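Local coordinates for conk-C1 (Conus cocceus, PDB 6YHT), which probably blocks voltage-gated potassium channels as a Kunitz-type cone snail toxin, by a lid mechanism, at residues 21-26 / 30-35. Residues are numbered along the deposited sequence; the frame is centred on the assembly and turned at random.
Sequences RIYYNS and QCLRFT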
loop_
_atom_site.group_PDB
_atom_site.type_symbol
_atom_site.label_atom_id
_atom_site.label_comp_id
_atom_site.label_asym_id
_atom_site.label_seq_id
_atom_site.Cartn_x
_atom_site.Cartn_y
_atom_site.Cartn_z
ATOM N N ARG A 21 5.936 -0.132 -4.279
ATOM C CA ARG A 21 5.409 0.026 -2.930
ATOM C C ARG A 21 4.684 -1.253 -2.521
ATOM O O ARG A 21 4.477 -2.159 -3.330
ATOM C CB ARG A 21 4.468 1.229 -2.847
ATOM C CG ARG A 21 5.148 2.586 -3.027
ATOM C CD ARG A 21 6.106 2.901 -1.883
ATOM N NE ARG A 21 6.756 4.196 -2.074
ATOM C CZ ARG A 21 6.309 5.345 -1.579
ATOM N NH1 ARG A 21 5.203 5.381 -0.844
ATOM N NH2 ARG A 21 6.971 6.467 -1.812
ATOM N N ILE A 22 4.294 -1.326 -1.246
ATOM C CA ILE A 22 3.559 -2.458 -0.686
ATOM C C ILE A 22 2.231 -1.952 -0.143
ATOM O O ILE A 22 2.186 -0.912 0.522
ATOM C CB ILE A 22 4.355 -3.150 0.446
ATOM C CG1 ILE A 22 5.773 -3.490 -0.011
ATOM C CG2 ILE A 22 3.647 -4.409 0.958
ATOM C CD1 ILE A 22 5.835 -4.426 -1.182
ATOM N N TYR A 23 1.158 -2.708 -0.393
ATOM C CA TYR A 23 -0.155 -2.444 0.179
ATOM C C TYR A 23 -0.691 -3.716 0.807
ATOM O O TYR A 23 -0.310 -4.829 0.427
ATOM C CB TYR A 23 -1.165 -1.934 -0.863
ATOM C CG TYR A 23 -1.796 -3.018 -1.718
ATOM C CD1 TYR A 23 -1.067 -3.638 -2.718
ATOM C CD2 TYR A 23 -3.127 -3.404 -1.541
ATOM C CE1 TYR A 23 -1.630 -4.632 -3.526
ATOM C CE2 TYR A 23 -3.709 -4.405 -2.353
ATOM C CZ TYR A 23 -2.945 -5.005 -3.340
ATOM O OH TYR A 23 -3.483 -5.999 -4.148
ATOM N N TYR A 24 -1.586 -3.533 1.781
ATOM C CA TYR A 24 -2.296 -4.640 2.416
ATOM C C TYR A 24 -3.558 -4.930 1.617
ATOM O O TYR A 24 -4.482 -4.107 1.579
ATOM C CB TYR A 24 -2.652 -4.332 3.869
ATOM C CG TYR A 24 -3.431 -5.458 4.530
ATOM C CD1 TYR A 24 -2.824 -6.682 4.802
ATOM C CD2 TYR A 24 -4.762 -5.302 4.865
ATOM C CE1 TYR A 24 -3.529 -7.714 5.396
ATOM C CE2 TYR A 24 -5.479 -6.333 5.467
ATOM C CZ TYR A 24 -4.856 -7.533 5.725
ATOM O OH TYR A 24 -5.565 -8.555 6.307
ATOM N N ASN A 25 -3.598 -6.090 0.978
ATOM C CA ASN A 25 -4.807 -6.584 0.318
ATOM C C ASN A 25 -5.692 -7.231 1.375
ATOM O O ASN A 25 -5.437 -8.357 1.807
ATOM C CB ASN A 25 -4.436 -7.564 -0.787
ATOM C CG ASN A 25 -5.628 -8.017 -1.605
ATOM O OD1 ASN A 25 -6.617 -8.490 -1.067
ATOM N ND2 ASN A 25 -5.532 -7.872 -2.924
ATOM N N SER A 26 -6.737 -6.525 1.795
ATOM C CA SER A 26 -7.598 -7.031 2.860
ATOM C C SER A 26 -8.448 -8.218 2.433
ATOM O O SER A 26 -8.860 -8.996 3.295
ATOM C CB SER A 26 -8.500 -5.916 3.380
ATOM O OG SER A 26 -9.224 -5.332 2.316
ATOM N N GLN A 30 -2.911 -10.449 2.600
ATOM C CA GLN A 30 -1.479 -10.433 2.360
ATOM C C GLN A 30 -1.015 -9.064 1.891
ATOM O O GLN A 30 -1.757 -8.304 1.262
ATOM C CB GLN A 30 -1.044 -11.529 1.362
ATOM C CG GLN A 30 -1.779 -11.602 0.052
ATOM C CD GLN A 30 -1.744 -13.014 -0.533
ATOM O OE1 GLN A 30 -1.462 -13.976 0.177
ATOM N NE2 GLN A 30 -2.030 -13.141 -1.821
ATOM N N CYS A 31 0.238 -8.766 2.202
ATOM C CA CYS A 31 0.869 -7.534 1.763
ATOM C C CYS A 31 1.474 -7.776 0.390
ATOM O O CYS A 31 2.273 -8.694 0.218
ATOM C CB CYS A 31 1.927 -7.092 2.772
ATOM S SG CYS A 31 1.229 -6.503 4.312
ATOM N N LEU A 32 1.078 -6.982 -0.599
ATOM C CA LEU A 32 1.502 -7.254 -1.958
ATOM C C LEU A 32 2.094 -6.008 -2.587
ATOM O O LEU A 32 1.912 -4.879 -2.116
ATOM C CB LEU A 32 0.357 -7.794 -2.823
ATOM C CG LEU A 32 -0.314 -9.093 -2.359
ATOM C CD1 LEU A 32 -1.605 -9.333 -3.121
ATOM C CD2 LEU A 32 0.609 -10.311 -2.488
ATOM N N ARG A 33 2.830 -6.251 -3.657
ATOM C CA ARG A 33 3.462 -5.185 -4.411
ATOM C C ARG A 33 2.435 -4.425 -5.241
ATOM O O ARG A 33 1.507 -5.015 -5.807
ATOM C CB ARG A 33 4.534 -5.796 -5.317
ATOM C CG ARG A 33 4.971 -4.919 -6.463
ATOM C CD ARG A 33 5.984 -5.635 -7.330
ATOM N NE ARG A 33 6.487 -4.773 -8.386
ATOM C CZ ARG A 33 7.439 -5.127 -9.239
ATOM N NH1 ARG A 33 7.995 -6.329 -9.151
ATOM N NH2 ARG A 33 7.831 -4.273 -10.177
ATOM N N PHE A 34 2.602 -3.107 -5.323
ATOM C CA PHE A 34 1.873 -2.315 -6.301
ATOM C C PHE A 34 2.780 -1.187 -6.760
ATOM O O PHE A 34 3.834 -0.931 -6.171
ATOM C CB PHE A 34 0.542 -1.797 -5.753
ATOM C CG PHE A 34 0.658 -0.575 -4.875
ATOM C CD1 PHE A 34 1.099 -0.682 -3.562
ATOM C CD2 PHE A 34 0.277 0.673 -5.347
ATOM C CE1 PHE A 34 1.170 0.444 -2.742
ATOM C CE2 PHE A 34 0.357 1.802 -4.546
ATOM C CZ PHE A 34 0.793 1.683 -3.237
ATOM N N THR A 35 2.384 -0.535 -7.848
ATOM C CA THR A 35 3.175 0.541 -8.421
ATOM C C THR A 35 2.554 1.875 -8.050
ATOM O O THR A 35 1.348 2.074 -8.228
ATOM C CB THR A 35 3.270 0.410 -9.936
ATOM O OG1 THR A 35 3.991 -0.782 -10.268
ATOM C CG2 THR A 35 3.999 1.592 -10.521
#
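Tyr23 and Phe34 both hold CG between the backbone N and the carbonyl carbon (chi1 81° and 80°), which lays the Phe34 ring across the neighbouring strand and sets the Tyr23 ring beside it on the same face of the sheet. CE1 of Phe34 thereby reaches CB of Arg21 at 3.4 Å. Its CD1 meets CB of Tyr23 at 3.7 Å, and the two ring planes stand almost perpendicular, at 88°. Further along, CE1 of Tyr23 lies 3.8 Å from CB of Leu32, while the tyrosine OH accepts a hydrogen bond from ND2 of Asn25, 3.0 Å away. OD1 of Asn25 accepts a hydrogen bond from the backbone N of Arg28 in the turn, so the amide is gripped from both ends and its rotation is fixed. The two segments form the central, strongly twisted antiparallel beta hairpin of the Kunitz/BPTI fold. Arg21–Phe34 and Tyr23–Leu32 are doubly hydrogen-bonded pairs; towards the turn, Asn25 N to Gln30 O is sound, but the return bond from Gln30 N to Asn25 O is weak at 3.4 Å. On the other face, CG2 of Ile22 packs 3.7 Å from CB of Cys31, whose SG sits at the edge of the Tyr24 ring, 4.1 Å from CD1. That sulfur is disulfide-bonded to Cys52, tying the hairpin to helix 49-56, against which Ile22 and Tyr24 also rest.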